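Side-chain contact in superoxide dismutase [Ni] (Streptomyces coelicolor, PDB 1T6U), which catalyses the nickel-dependent dismutation of superoxide to hydrogen peroxide and molecular oxygen, working as a hollow homohexamer of four-helix-bundle subunits: residues P72-H75 against Q76-D80. The protein carries 1 engineered substitution. Numbering follows the deposited sequence.
Sequences PELH and QLVND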
ATOM      1  N   PRO A  72     -29.004  18.692   4.804  1.00 21.28           N
ATOM      2  CA  PRO A  72     -29.381  18.099   3.535  1.00 21.23           C
ATOM      3  C   PRO A  72     -28.420  18.360   2.381  1.00 19.85           C
ATOM      4  O   PRO A  72     -28.461  17.652   1.359  1.00 22.04           O
ATOM      5  CB  PRO A  72     -30.740  18.755   3.221  1.00 27.07           C
ATOM      6  CG  PRO A  72     -30.788  19.993   4.068  1.00 30.59           C
ATOM      7  CD  PRO A  72     -29.971  19.688   5.313  1.00 28.81           C
ATOM      8  N   GLU A  73     -27.562  19.351   2.524  1.00 19.53           N
ATOM      9  CA  GLU A  73     -26.535  19.702   1.556  1.00 21.21           C
ATOM     10  C   GLU A  73     -25.267  18.901   1.721  1.00 17.65           C
ATOM     11  O   GLU A  73     -24.390  19.021   0.867  1.00 18.33           O
ATOM     12  CB  GLU A  73     -26.165  21.188   1.739  1.00 25.73           C
ATOM     13  CG  GLU A  73     -25.267  21.445   2.946  1.00 35.91           C
ATOM     14  CD  GLU A  73     -25.931  21.763   4.264  1.00 39.16           C
ATOM     15  OE1 GLU A  73     -27.052  21.263   4.540  1.00 30.19           O
ATOM     16  OE2 GLU A  73     -25.272  22.533   5.014  1.00 32.81           O
ATOM     17  N   LEU A  74     -25.122  18.116   2.759  1.00 15.96           N
ATOM     18  CA  LEU A  74     -23.879  17.448   3.118  1.00 15.16           C
ATOM     19  C   LEU A  74     -23.444  16.396   2.124  1.00 15.69           C
ATOM     20  O   LEU A  74     -22.281  16.304   1.741  1.00 13.54           O
ATOM     21  CB  LEU A  74     -24.037  16.834   4.523  1.00 15.04           C
ATOM     22  CG  LEU A  74     -22.763  16.152   5.034  1.00 15.33           C
ATOM     23  CD1 LEU A  74     -21.524  17.058   4.975  1.00 13.22           C
ATOM     24  CD2 LEU A  74     -22.949  15.649   6.464  1.00 15.52           C
ATOM     25  N   HIS A  75     -24.398  15.597   1.633  1.00 15.56           N
ATOM     26  CA  HIS A  75     -24.035  14.642   0.588  1.00 13.71           C
ATOM     27  C   HIS A  75     -23.379  15.299  -0.613  1.00 14.29           C
ATOM     28  O   HIS A  75     -22.332  14.848  -1.075  1.00 13.08           O
ATOM     29  CB  HIS A  75     -25.280  13.872   0.101  1.00 14.67           C
ATOM     30  CG  HIS A  75     -25.803  12.830   1.011  1.00 11.22           C
ATOM     31  ND1 HIS A  75     -25.013  12.077   1.840  1.00 15.35           N
ATOM     32  CD2 HIS A  75     -27.059  12.384   1.214  1.00 14.21           C
ATOM     33  CE1 HIS A  75     -25.781  11.211   2.523  1.00 16.60           C
ATOM     34  NE2 HIS A  75     -27.037  11.393   2.151  1.00 16.18           N
ATOM     35  N   GLN A  76     -24.013  16.344  -1.144  1.00 13.39           N
ATOM     36  CA  GLN A  76     -23.477  17.065  -2.307  1.00 13.43           C
ATOM     37  C   GLN A  76     -22.201  17.790  -1.959  1.00 13.21           C
ATOM     38  O   GLN A  76     -21.299  17.875  -2.825  1.00 13.60           O
ATOM     39  CB  GLN A  76     -24.490  18.046  -2.885  1.00 13.77           C
ATOM     40  CG  GLN A  76     -24.048  18.640  -4.209  1.00 16.10           C
ATOM     41  CD  GLN A  76     -23.980  17.648  -5.334  1.00 14.84           C
ATOM     42  OE1 GLN A  76     -24.923  16.899  -5.596  1.00 17.23           O
ATOM     43  NE2 GLN A  76     -22.850  17.604  -6.039  1.00 18.55           N
ATOM     44  N   LEU A  77     -22.092  18.294  -0.746  1.00 13.53           N
ATOM     45  CA  LEU A  77     -20.855  18.921  -0.324  1.00 11.55           C
ATOM     46  C   LEU A  77     -19.704  17.925  -0.362  1.00 12.02           C
ATOM     47  O   LEU A  77     -18.625  18.250  -0.881  1.00 13.59           O
ATOM     48  CB  LEU A  77     -21.026  19.510   1.064  1.00 13.64           C
ATOM     49  CG  LEU A  77     -19.734  20.008   1.738  1.00 13.19           C
ATOM     50  CD1 LEU A  77     -19.148  21.142   0.925  1.00 19.05           C
ATOM     51  CD2 LEU A  77     -20.099  20.410   3.160  1.00 14.27           C
ATOM     52  N   VAL A  78     -19.906  16.722   0.168  1.00 11.72           N
ATOM     53  CA  VAL A  78     -18.791  15.757   0.157  1.00 11.44           C
ATOM     54  C   VAL A  78     -18.433  15.399  -1.289  1.00 11.87           C
ATOM     55  O   VAL A  78     -17.258  15.316  -1.644  1.00 10.46           O
ATOM     56  CB  VAL A  78     -19.150  14.528   0.988  1.00 11.04           C
ATOM     57  CG1 VAL A  78     -18.124  13.422   0.802  1.00 10.86           C
ATOM     58  CG2 VAL A  78     -19.280  14.896   2.478  1.00 12.39           C
ATOM     59  N   ASN A  79     -19.463  15.216  -2.130  1.00 11.44           N
ATOM     60  CA  ASN A  79     -19.203  14.890  -3.543  1.00 11.48           C
ATOM     61  C   ASN A  79     -18.400  15.992  -4.228  1.00 10.57           C
ATOM     62  O   ASN A  79     -17.444  15.683  -4.927  1.00 11.22           O
ATOM     63  CB  ASN A  79     -20.472  14.607  -4.337  1.00 12.45           C
ATOM     64  CG  ASN A  79     -20.209  13.847  -5.626  1.00 11.70           C
ATOM     65  OD1 ASN A  79     -20.067  14.468  -6.702  1.00 12.00           O
ATOM     66  ND2 ASN A  79     -20.164  12.530  -5.519  1.00 13.80           N
ATOM     67  N   ASP A  80     -18.792  17.246  -4.004  1.00 11.79           N
ATOM     68  CA  ASP A  80     -18.068  18.393  -4.545  1.00 11.87           C
ATOM     69  C   ASP A  80     -16.629  18.512  -4.004  1.00  9.89           C
ATOM     70  O   ASP A  80     -15.727  18.918  -4.740  1.00 10.49           O
ATOM     71  CB  ASP A  80     -18.817  19.685  -4.213  1.00 12.79           C
ATOM     72  CG  ASP A  80     -20.127  19.818  -4.954  1.00 15.26           C
ATOM     73  OD1 ASP A  80     -20.384  19.004  -5.857  1.00 19.82           O
ATOM     74  OD2 ASP A  80     -20.936  20.715  -4.671  1.00 17.63           O
TER
HETATM   75  O   HOH W   1     -26.889  16.759  -0.651  1.00 22.28           O
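The backbone O of Leu-74 accepts the N-H of Val-78 at 2.9 Å, with an N-H...O angle of 163°, and the CG2 methyl of Val-78 rests against the same oxygen at 3.4 Å. Val-78 CG2 lies beside its own backbone N, anti to the carbonyl carbon, which turns this methyl back toward the preceding turn. Two further i to i+4 bonds run alongside: Leu-77 N meets Glu-73 O at 2.9 Å in the carbonyl plane, and Asn-79 N meets His-75 O at 3.1 Å, tilted from that plane. A water bridges the next position back, donating to Pro-72 O and accepting the N-H of Gln-76 at 2.9 Å, linking an i, i+4 carbonyl and N-H too far apart for a direct bond. These bonds belong to the N-terminal part of helix 74-89, entered from the short loop after helix 65-70 in the four-helix-bundle subunit. On its buried side, CD1 of Leu-74 reaches Val-78 CG2 (4.0 Å) and Leu-77 CD2 (4.1 Å); Leu-77 continues onto helix 94-115, Val-78 onto helix 34-62. His-75, Gln-76, Val-78 and Asn-79 also come up against a second subunit, and the Gln-76 amide is divided: its chain, bent at chi2 (67°), brings NE2 to Asp-80 OD1 at 2.8 Å, the acceptor almost in the amide plane but met from above the carboxylate plane, while OE1 accepts from His-75 NE2 of the second subunit, and reciprocally. The His-75 ring is further fixed by ND1 bonding to Trp-59 NE1 and by stacking on Phe-68, both of its own chain.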